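PDB 4R4K: uncharacterized protein from Bacteroides caccae, which is of unknown function but adopts a cystatin-like fold of the NTF2 clan and binds polyether chains, probably from the crystallisation medium, in surface pockets. Local coordinates for residues A[138-141]-A[142-145]; A[129-132]-A[133-136]; A[121-124]-A[125-128]; A[23-26]-A[27-31]. All coordinates share one frame; numbering follows the deposited sequence.

Contact 1: residues A[138-141]-A[142-145]; sequences TIQQ and VKEE
Q141 O is gripped twice: E145 N donates to it at 2.9 Å, and water 2 donates to it from 3.3 Å while also giving a bond to OE2 of E145, so bridging carbonyl and carboxylate. E145 also lies in a polyether pocket. One residue earlier, NE2 of Q140 reaches OE2 of E144 at 3.0 Å in a nearly straight bond (169°). The acceptor lies in the amide plane of Q140, but the amide meets the carboxylate on its anti side and 33° out of its plane. The bend of Q140 at chi2 (61°) turns the amide along the helix, and its OE1 receives a bond from water 1, which in turn accepts one from NZ of the extended K143. Q140, K143 and E144 thus pair i to i+3 and i to i+4 on the outer side of helix 135-152 of a cystatin-like fold. Shortening Q140 to an alanine is likely to leave the E144 carboxylate without its amide donor and break the water bridge to K143 at the glutamine end. On the inner side V142 sets CG2 3.4 Å from T138 O and packs on W125 and Y126, while T138 OG1 bonds back to E134 O.

Contact 2: residues A[129-132]-A[133-136]; sequences DLPI and GELK
E134 N donates to P131 O at 2.9 Å, and L135 N to I132 O at 3.2 Å; both backbone hydrogen bonds join residues three apart, and both donors stand well above the carbonyl planes, the second by 66°, as is usual for i to i+3 bonds. Water 3 extends the pattern by one residue, donating to I132 O and accepting from K136 N, each at 2.9 Å. The apolar contacts are looser. L130, with CG swung opposite its backbone N (chi1 -175°), brings CD2 to 4.2 Å from CD1 of L135, while its other methyl, CD1, lies against CB of E134. A third kind of contact is between carbon and a carboxylate: the extended E134 chain runs back past the proline ring, its OE1 3.6 Å from CD of P131 and 3.8 Å from CD1 of L130, contacts of van der Waals kind. Outside the pair, I132 rests on K49 and F51 of the strand 48-51, and L135 touches F51 and Y126, so the turn is packed against the small two-stranded sheet. Successive i to i+3 bonds, with a water standing in at the next amide, are what is seen on the way from a loop into a helix, here just ahead of helix 135-152.

Contact 3: residues A[121-124]-A[125-128]; sequences CYTG and WYGY. With PEU (2,5,8,11,14,17,20,23,26,29,32,35,38,41,44,47,50,53,56,59,62,65,68,71,74,77,80-heptacosaoxadooctacontan-82-ol), chain H.
As strand 116-123 ends, the chain turns sharply at G124 and W125, held by Y126 N donating to T123 O at 3.0 Å from 44° above the carbonyl plane and by a weak bond from G127 N to G124 O. T123 secures the turn with its side chain as well. Its OG1, anti to the threonine's own backbone N (chi1 174°), accepts from W125 N at 3.2 Å and lies at the edge of the indole, near its plane, 3.5 Å from CD1. The other branch, CG2, meets CD2 of Y126 obliquely at 3.8 Å. The Y122 hydroxyl comes 3.6 Å from CA of G127. W125 carries the ligand contact: CCR of the polyether lies 3.6 Å above one face of the indole, offset toward the rim, with CCQ beside it, and the chain then passes CCX by T123 OG1 and curls round so that CDC is 3.6 Å from NE1. G124 is also part of the pocket, and a side chain there would run into CCU. V142 of helix 135-152 packs on the indole, and Y126, whose OH bonds to K57 O, is wedged between that helix and strand 38-41. The arrangement is an ST turn overlapping a beta turn at the end of strand 116-123, contributing T123, G124 and W125 to the pocket that holds the polyether.

Contact 4: residues A[23-26]-A[27-31]; sequences AAFQ and YTRIK. With ACT (acetate ion), chain E.
R29 lies with its aliphatic chain over the face of the F25 ring, one helical turn away. Its CG is 4.1 Å from the ring centroid and 25° off the normal, a CH-pi contact, and CZ of F25 in turn lies 3.6 Å above the guanidinium, over its centre. The two planes are 57° apart, so this is no parallel stack. A bend in the arginine at chi2 (-54°) brings its chain back over the ring. The backbone beneath is close-knit as the helix 23-28 runs out. Y27 N still makes a straight bond to A23 O, whereas R29 N turns to Q26 O at 3.0 Å and only weakly to F25 O. That same F25 O accepts T28 OG1 at 2.7 Å, in the carbonyl plane and on a lone pair. On the inner side Q26 lays CG near CD1 of I30, its amide held by F19, W58 and L61. The outer side is looser: T28 OG1 touches the F25 ring only obliquely, and an acetate, probably from the crystallisation liquor, takes a bond from R29 NH2 at 3.0 Å in the guanidinium plane while its methyl lies at the edge of the phenyl. NH2 also makes a salt bridge to E10 OE2, and NH1 bonds to W116 O. A methionine at R29 would probably leave E10 without this salt-bridge mate, W116 O without the bond from NH1 and the acetate without its donor. Facing E10, an acetate and a carbonyl oxygen, the positive charge is probably well balanced, and NH2 can take a second carboxylate beside E10.

Contacts 3, 2 and 1 follow one another from the end of strand 116-123 through the loop into helix 135-152. Contacts 2 and 3 lie 11 Å apart between centres and touch where L135 CD1 meets Y126 CD1 at 3.7 Å; contact 1 joins contact 3 through V142 CG2, 3.6 Å from W125 CD2, and contact 2 through T138 OG1 and L130 CD1. Polyether-pocket residues occur in contact 3 (T123, G124, W125) and contact 1 (E145), whereas L130 of contact 2 is about 8 Å from a bound polyether. Contact 4 stands apart, its nearest atoms about 7 Å from contacts 1 and 3, with the Q26 side chain about 8 Å from a bound polyether.

Contact 1: residues A[138-141]-A[142-145]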
loop_
_atom_site.group_PDB
_atom_site.type_symbol
_atom_site.label_atom_id
_atom_site.label_comp_id
_atom_site.label_asym_id
_atom_site.label_seq_id
_atom_site.Cartn_x
_atom_site.Cartn_y
_atom_site.Cartn_z
ATOM N N THR A 138 -8.441 2.384 -14.168
ATOM C CA THR A 138 -7.311 2.238 -13.253
ATOM C C THR A 138 -7.449 0.972 -12.419
ATOM O O THR A 138 -6.490 0.217 -12.246
ATOM C CB THR A 138 -7.185 3.462 -12.353
ATOM O OG1 THR A 138 -6.960 4.583 -13.196
ATOM C CG2 THR A 138 -6.017 3.346 -11.364
ATOM N N ILE A 139 -8.645 0.747 -11.907
ATOM C CA ILE A 139 -8.918 -0.467 -11.150
ATOM C C ILE A 139 -8.643 -1.728 -12.001
ATOM O O ILE A 139 -8.067 -2.686 -11.527
ATOM C CB ILE A 139 -10.341 -0.445 -10.577
ATOM C CG1 ILE A 139 -10.452 0.642 -9.497
ATOM C CG2 ILE A 139 -10.703 -1.805 -10.004
ATOM C CD1 ILE A 139 -11.876 0.957 -9.070
ATOM N N GLN A 140 -9.022 -1.680 -13.276
ATOM C CA GLN A 140 -8.748 -2.782 -14.190
ATOM C C GLN A 140 -7.228 -2.950 -14.422
ATOM O O GLN A 140 -6.757 -4.067 -14.553
ATOM C CB GLN A 140 -9.491 -2.582 -15.517
ATOM C CG GLN A 140 -9.214 -3.648 -16.580
ATOM C CD GLN A 140 -9.619 -5.059 -16.158
ATOM O OE1 GLN A 140 -10.584 -5.242 -15.422
ATOM N NE2 GLN A 140 -8.874 -6.052 -16.621
ATOM N N GLN A 141 -6.490 -1.843 -14.523
ATOM C CA GLN A 141 -5.022 -1.901 -14.658
ATOM C C GLN A 141 -4.397 -2.574 -13.443
ATOM O O GLN A 141 -3.473 -3.390 -13.573
ATOM C CB GLN A 141 -4.435 -0.507 -14.867
ATOM C CG GLN A 141 -4.721 0.067 -16.242
ATOM C CD GLN A 141 -4.436 1.554 -16.350
ATOM O OE1 GLN A 141 -3.856 2.166 -15.449
ATOM N NE2 GLN A 141 -4.854 2.146 -17.466
ATOM N N VAL A 142 -4.890 -2.227 -12.262
ATOM C CA VAL A 142 -4.438 -2.859 -11.017
ATOM C C VAL A 142 -4.732 -4.356 -11.020
ATOM O O VAL A 142 -3.883 -5.176 -10.664
ATOM C CB VAL A 142 -5.057 -2.168 -9.787
ATOM C CG1 VAL A 142 -4.816 -2.997 -8.522
ATOM C CG2 VAL A 142 -4.493 -0.762 -9.649
ATOM N N LYS A 143 -5.910 -4.737 -11.490
ATOM C CA LYS A 143 -6.229 -6.150 -11.655
ATOM C C LYS A 143 -5.217 -6.901 -12.542
ATOM O O LYS A 143 -4.826 -8.041 -12.256
ATOM C CB LYS A 143 -7.623 -6.303 -12.252
ATOM C CG LYS A 143 -8.050 -7.758 -12.387
ATOM C CD LYS A 143 -9.435 -7.905 -12.967
ATOM C CE LYS A 143 -9.795 -9.363 -13.104
ATOM N NZ LYS A 143 -11.256 -9.549 -13.306
ATOM N N GLU A 144 -4.842 -6.276 -13.647
ATOM C CA GLU A 144 -3.870 -6.848 -14.579
ATOM C C GLU A 144 -2.475 -6.954 -13.943
ATOM O O GLU A 144 -1.788 -7.969 -14.076
ATOM C CB GLU A 144 -3.859 -6.034 -15.871
ATOM C CG GLU A 144 -5.153 -6.224 -16.659
ATOM C CD GLU A 144 -5.468 -5.098 -17.634
ATOM O OE1 GLU A 144 -4.631 -4.194 -17.845
ATOM O OE2 GLU A 144 -6.565 -5.146 -18.231
ATOM N N GLU A 145 -2.061 -5.930 -13.211
ATOM C CA GLU A 145 -0.817 -6.032 -12.417
ATOM C C GLU A 145 -0.877 -7.167 -11.400
ATOM O O GLU A 145 0.104 -7.871 -11.165
ATOM C CB GLU A 145 -0.519 -4.700 -11.708
ATOM C CG GLU A 145 -0.308 -3.524 -12.652
ATOM C CD GLU A 145 1.036 -3.519 -13.354
ATOM O OE1 GLU A 145 1.984 -4.202 -12.894
ATOM O OE2 GLU A 145 1.142 -2.818 -14.389
HETATM O O HOH W 1 -11.269 -8.084 -15.448
HETATM O O HOH W 2 -1.365 -2.538 -15.911
#

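Contact 2: residues A[129-132]-A[133-136]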
loop_
_atom_site.group_PDB
_atom_site.type_symbol
_atom_site.label_atom_id
_atom_site.label_comp_id
_atom_site.label_asym_id
_atom_site.label_seq_id
_atom_site.Cartn_x
_atom_site.Cartn_y
_atom_site.Cartn_z
ATOM N N ASP A 129 -4.639 13.288 -8.125
ATOM C CA ASP A 129 -4.548 13.761 -9.528
ATOM C C ASP A 129 -5.246 12.874 -10.553
ATOM O O ASP A 129 -5.203 13.161 -11.751
ATOM C CB ASP A 129 -3.120 13.897 -10.058
ATOM C CG ASP A 129 -2.343 15.020 -9.421
ATOM O OD1 ASP A 129 -2.970 15.937 -8.840
ATOM O OD2 ASP A 129 -1.095 14.986 -9.547
ATOM N N LEU A 130 -5.827 11.770 -10.109
ATOM C CA LEU A 130 -6.564 10.919 -11.026
ATOM C C LEU A 130 -7.965 11.435 -11.355
ATOM O O LEU A 130 -8.788 11.637 -10.452
ATOM C CB LEU A 130 -6.690 9.521 -10.447
ATOM C CG LEU A 130 -7.335 8.426 -11.306
ATOM C CD1 LEU A 130 -6.410 8.104 -12.467
ATOM C CD2 LEU A 130 -7.590 7.193 -10.458
ATOM N N PRO A 131 -8.258 11.625 -12.660
ATOM C CA PRO A 131 -9.622 12.013 -13.015
ATOM C C PRO A 131 -10.599 10.920 -12.630
ATOM O O PRO A 131 -10.325 9.741 -12.830
ATOM C CB PRO A 131 -9.562 12.176 -14.536
ATOM C CG PRO A 131 -8.138 12.447 -14.834
ATOM C CD PRO A 131 -7.363 11.651 -13.831
ATOM N N ILE A 132 -11.733 11.308 -12.074
ATOM C CA ILE A 132 -12.733 10.362 -11.617
ATOM C C ILE A 132 -13.186 9.443 -12.768
ATOM O O ILE A 132 -13.486 8.266 -12.560
ATOM C CB ILE A 132 -13.921 11.142 -10.990
ATOM C CG1 ILE A 132 -14.873 10.251 -10.187
ATOM C CG2 ILE A 132 -14.699 11.895 -12.066
ATOM C CD1 ILE A 132 -15.696 11.055 -9.191
ATOM N N GLY A 133 -13.187 9.978 -13.994
ATOM C CA GLY A 133 -13.554 9.216 -15.183
ATOM C C GLY A 133 -12.583 8.099 -15.548
ATOM O O GLY A 133 -12.920 7.234 -16.341
ATOM N N GLU A 134 -11.385 8.133 -14.974
ATOM C CA GLU A 134 -10.367 7.112 -15.198
ATOM C C GLU A 134 -10.294 6.080 -14.069
ATOM O O GLU A 134 -9.510 5.136 -14.160
ATOM C CB GLU A 134 -8.996 7.769 -15.419
ATOM C CG GLU A 134 -8.906 8.593 -16.708
ATOM C CD GLU A 134 -7.519 9.173 -16.974
ATOM O OE1 GLU A 134 -6.605 8.953 -16.147
ATOM O OE2 GLU A 134 -7.343 9.834 -18.029
ATOM N N LEU A 135 -11.105 6.238 -13.025
ATOM C CA LEU A 135 -11.065 5.307 -11.881
ATOM C C LEU A 135 -11.358 3.854 -12.290
ATOM O O LEU A 135 -10.584 2.947 -11.985
ATOM C CB LEU A 135 -12.012 5.736 -10.764
ATOM C CG LEU A 135 -12.015 4.786 -9.541
ATOM C CD1 LEU A 135 -10.617 4.634 -8.945
ATOM C CD2 LEU A 135 -12.977 5.286 -8.478
ATOM N N LYS A 136 -12.420 3.632 -13.049
ATOM C CA LYS A 136 -12.751 2.250 -13.466
ATOM C C LYS A 136 -11.624 1.554 -14.227
ATOM O O LYS A 136 -11.269 0.384 -13.947
ATOM C CB LYS A 136 -14.034 2.231 -14.292
ATOM C CG LYS A 136 -14.572 0.835 -14.590
ATOM C CD LYS A 136 -16.039 0.838 -15.051
ATOM C CE LYS A 136 -16.943 0.123 -14.042
ATOM N NZ LYS A 136 -18.305 -0.182 -14.571
HETATM O O HOH W 3 -14.428 5.706 -13.579
#

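Contact 3: residues A[121-124]-A[125-128]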
loop_
_atom_site.group_PDB
_atom_site.type_symbol
_atom_site.label_atom_id
_atom_site.label_comp_id
_atom_site.label_asym_id
_atom_site.label_seq_id
_atom_site.Cartn_x
_atom_site.Cartn_y
_atom_site.Cartn_z
ATOM N N CYS A 121 -3.946 2.362 3.683
ATOM C CA CYS A 121 -2.999 2.533 2.611
ATOM C C CYS A 121 -3.391 3.746 1.770
ATOM O O CYS A 121 -4.574 3.982 1.513
ATOM C CB CYS A 121 -2.952 1.291 1.743
ATOM S SG CYS A 121 -1.904 1.411 0.267
ATOM N N TYR A 122 -2.382 4.534 1.432
ATOM C CA TYR A 122 -2.471 5.529 0.385
ATOM C C TYR A 122 -1.605 4.998 -0.736
ATOM O O TYR A 122 -0.454 4.613 -0.510
ATOM C CB TYR A 122 -1.942 6.902 0.835
ATOM C CG TYR A 122 -1.817 7.820 -0.355
ATOM C CD1 TYR A 122 -2.955 8.435 -0.905
ATOM C CD2 TYR A 122 -0.591 8.016 -0.982
ATOM C CE1 TYR A 122 -2.862 9.244 -2.029
ATOM C CE2 TYR A 122 -0.477 8.825 -2.106
ATOM C CZ TYR A 122 -1.620 9.429 -2.633
ATOM O OH TYR A 122 -1.541 10.230 -3.733
ATOM N N THR A 123 -2.154 4.947 -1.937
ATOM C CA THR A 123 -1.352 4.620 -3.109
ATOM C C THR A 123 -1.563 5.597 -4.247
ATOM O O THR A 123 -2.694 5.986 -4.546
ATOM C CB THR A 123 -1.587 3.176 -3.583
ATOM O OG1 THR A 123 -0.888 2.962 -4.817
ATOM C CG2 THR A 123 -3.049 2.882 -3.795
ATOM N N GLY A 124 -0.462 5.994 -4.879
ATOM C CA GLY A 124 -0.517 6.865 -6.046
ATOM C C GLY A 124 -1.311 6.290 -7.215
ATOM O O GLY A 124 -1.613 7.008 -8.136
ATOM N N TRP A 125 -1.595 4.983 -7.222
ATOM C CA TRP A 125 -2.510 4.418 -8.240
ATOM C C TRP A 125 -3.848 5.169 -8.244
ATOM O O TRP A 125 -4.460 5.330 -9.291
ATOM C CB TRP A 125 -2.786 2.942 -7.974
ATOM C CG TRP A 125 -1.823 1.968 -8.536
ATOM C CD1 TRP A 125 -0.912 1.232 -7.843
ATOM C CD2 TRP A 125 -1.722 1.548 -9.911
ATOM N NE1 TRP A 125 -0.240 0.410 -8.705
ATOM C CE2 TRP A 125 -0.719 0.587 -9.976
ATOM C CE3 TRP A 125 -2.384 1.903 -11.089
ATOM C CZ2 TRP A 125 -0.353 -0.034 -11.181
ATOM C CZ3 TRP A 125 -2.009 1.302 -12.295
ATOM C CH2 TRP A 125 -1.010 0.347 -12.322
ATOM N N TYR A 126 -4.286 5.571 -7.055
ATOM C CA TYR A 126 -5.499 6.309 -6.862
ATOM C C TYR A 126 -5.237 7.699 -6.272
ATOM O O TYR A 126 -5.931 8.163 -5.366
ATOM C CB TYR A 126 -6.447 5.528 -5.976
ATOM C CG TYR A 126 -6.678 4.097 -6.421
ATOM C CD1 TYR A 126 -7.220 3.818 -7.650
ATOM C CD2 TYR A 126 -6.341 3.034 -5.606
ATOM C CE1 TYR A 126 -7.423 2.515 -8.046
ATOM C CE2 TYR A 126 -6.533 1.719 -5.990
ATOM C CZ TYR A 126 -7.067 1.462 -7.210
ATOM O OH TYR A 126 -7.289 0.171 -7.589
ATOM N N GLY A 127 -4.261 8.393 -6.839
ATOM C CA GLY A 127 -3.891 9.729 -6.388
ATOM C C GLY A 127 -4.985 10.754 -6.565
ATOM O O GLY A 127 -5.961 10.578 -7.325
ATOM N N TYR A 128 -4.816 11.869 -5.873
ATOM C CA TYR A 128 -5.793 12.926 -5.964
ATOM C C TYR A 128 -5.750 13.493 -7.384
ATOM O O TYR A 128 -6.707 14.084 -7.806
ATOM C CB TYR A 128 -5.527 14.038 -4.967
ATOM C CG TYR A 128 -6.699 14.981 -4.853
ATOM C CD1 TYR A 128 -7.800 14.650 -4.062
ATOM C CD2 TYR A 128 -6.724 16.177 -5.544
ATOM C CE1 TYR A 128 -8.881 15.497 -3.944
ATOM C CE2 TYR A 128 -7.802 17.029 -5.438
ATOM C CZ TYR A 128 -8.874 16.684 -4.637
ATOM O OH TYR A 128 -9.948 17.531 -4.533
HETATM O OCP PEU H . 1.440 4.871 -12.233
HETATM C CCQ PEU H . 0.628 3.925 -11.542
HETATM C CCR PEU H . 0.873 4.034 -10.041
HETATM O OCS PEU H . 2.259 3.830 -9.755
HETATM C CCT PEU H . 2.858 4.898 -9.002
HETATM C CCU PEU H . 2.422 4.851 -7.540
HETATM O OCV PEU H . 2.691 3.546 -7.032
HETATM C CCW PEU H . 2.632 3.449 -5.614
HETATM C CCX PEU H . 2.373 1.998 -5.247
HETATM O OCY PEU H . 3.368 1.123 -5.791
HETATM C CCZ PEU H . 3.210 -0.260 -5.426
HETATM C CDA PEU H . 2.023 -0.930 -6.123
HETATM O ODB PEU H . 2.401 -2.163 -6.736
HETATM C CDC PEU H . 1.976 -2.312 -8.095
HETATM C CDD PEU H . 2.850 -1.431 -8.991
HETATM O ODE PEU H . 2.798 -1.874 -10.350
#

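Contact 4: residues A[23-26]-A[27-31]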
loop_
_atom_site.group_PDB
_atom_site.type_symbol
_atom_site.label_atom_id
_atom_site.label_comp_id
_atom_site.label_asym_id
_atom_site.label_seq_id
_atom_site.Cartn_x
_atom_site.Cartn_y
_atom_site.Cartn_z
ATOM N N ALA A 23 -0.014 -13.961 -2.843
ATOM C CA ALA A 23 -1.216 -13.132 -3.027
ATOM C C ALA A 23 -2.371 -13.584 -2.147
ATOM O O ALA A 23 -3.037 -12.757 -1.509
ATOM C CB ALA A 23 -1.646 -13.153 -4.476
ATOM N N ALA A 24 -2.605 -14.901 -2.101
ATOM C CA ALA A 24 -3.713 -15.421 -1.280
ATOM C C ALA A 24 -3.524 -15.049 0.187
ATOM O O ALA A 24 -4.454 -14.555 0.828
ATOM C CB ALA A 24 -3.821 -16.926 -1.415
ATOM N N PHE A 25 -2.312 -15.212 0.706
ATOM C CA PHE A 25 -2.051 -14.826 2.095
ATOM C C PHE A 25 -2.205 -13.318 2.287
ATOM O O PHE A 25 -2.807 -12.848 3.269
ATOM C CB PHE A 25 -0.658 -15.269 2.531
ATOM C CG PHE A 25 -0.317 -14.895 3.940
ATOM C CD1 PHE A 25 -0.841 -15.594 5.002
ATOM C CD2 PHE A 25 0.521 -13.804 4.212
ATOM C CE1 PHE A 25 -0.509 -15.247 6.298
ATOM C CE2 PHE A 25 0.851 -13.445 5.511
ATOM C CZ PHE A 25 0.326 -14.172 6.556
ATOM N N GLN A 26 -1.628 -12.546 1.364
ATOM C CA GLN A 26 -1.711 -11.093 1.447
ATOM C C GLN A 26 -3.155 -10.591 1.623
ATOM O O GLN A 26 -3.446 -9.769 2.503
ATOM C CB GLN A 26 -1.039 -10.441 0.221
ATOM C CG GLN A 26 -1.063 -8.930 0.287
ATOM C CD GLN A 26 -0.083 -8.191 -0.633
ATOM O OE1 GLN A 26 -0.404 -7.105 -1.101
ATOM N NE2 GLN A 26 1.096 -8.771 -0.896
ATOM N N TYR A 27 -4.061 -11.096 0.782
ATOM C CA TYR A 27 -5.454 -10.683 0.881
ATOM C C TYR A 27 -6.079 -10.993 2.247
ATOM O O TYR A 27 -6.891 -10.209 2.772
ATOM C CB TYR A 27 -6.307 -11.328 -0.201
ATOM C CG TYR A 27 -6.194 -10.702 -1.556
ATOM C CD1 TYR A 27 -6.520 -9.365 -1.751
ATOM C CD2 TYR A 27 -5.784 -11.454 -2.641
ATOM C CE1 TYR A 27 -6.447 -8.799 -3.020
ATOM C CE2 TYR A 27 -5.693 -10.908 -3.896
ATOM C CZ TYR A 27 -6.034 -9.582 -4.071
ATOM O OH TYR A 27 -5.921 -9.051 -5.303
ATOM N N THR A 28 -5.658 -12.076 2.869
ATOM C CA THR A 28 -6.195 -12.435 4.208
ATOM C C THR A 28 -5.722 -11.502 5.309
ATOM O O THR A 28 -6.315 -11.481 6.395
ATOM C CB THR A 28 -5.852 -13.893 4.650
ATOM O OG1 THR A 28 -4.467 -14.052 4.988
ATOM C CG2 THR A 28 -6.287 -14.928 3.613
ATOM N N ARG A 29 -4.646 -10.744 5.054
ATOM C CA ARG A 29 -4.058 -9.861 6.061
ATOM C C ARG A 29 -4.247 -8.380 5.798
ATOM O O ARG A 29 -3.461 -7.548 6.240
ATOM C CB ARG A 29 -2.592 -10.197 6.250
ATOM C CG ARG A 29 -2.344 -11.569 6.813
ATOM C CD ARG A 29 -3.097 -11.831 8.118
ATOM N NE ARG A 29 -2.592 -13.041 8.743
ATOM C CZ ARG A 29 -1.483 -13.116 9.475
ATOM N NH1 ARG A 29 -0.746 -12.044 9.757
ATOM N NH2 ARG A 29 -1.104 -14.290 9.933
ATOM N N ILE A 30 -5.322 -8.052 5.102
ATOM C CA ILE A 30 -5.701 -6.676 4.900
ATOM C C ILE A 30 -7.119 -6.508 5.420
ATOM O O ILE A 30 -7.995 -7.308 5.082
ATOM C CB ILE A 30 -5.637 -6.278 3.421
ATOM C CG1 ILE A 30 -4.223 -6.540 2.872
ATOM C CG2 ILE A 30 -6.016 -4.807 3.302
ATOM C CD1 ILE A 30 -4.113 -6.526 1.363
ATOM N N LYS A 31 -7.320 -5.512 6.280
ATOM C CA LYS A 31 -8.645 -5.249 6.847
ATOM C C LYS A 31 -9.416 -4.240 5.989
ATOM O O LYS A 31 -9.264 -3.040 6.141
ATOM C CB LYS A 31 -8.531 -4.783 8.298
ATOM C CG LYS A 31 -8.112 -5.911 9.250
ATOM C CD LYS A 31 -8.042 -5.461 10.702
ATOM C CE LYS A 31 -8.112 -6.624 11.703
ATOM N NZ LYS A 31 -8.907 -7.800 11.236
HETATM C C ACT E . -3.115 -17.773 8.729
HETATM O O ACT E . -2.321 -17.013 9.303
HETATM O OXT ACT E . -4.040 -18.319 9.361
HETATM C CH3 ACT E . -2.955 -18.038 7.261
#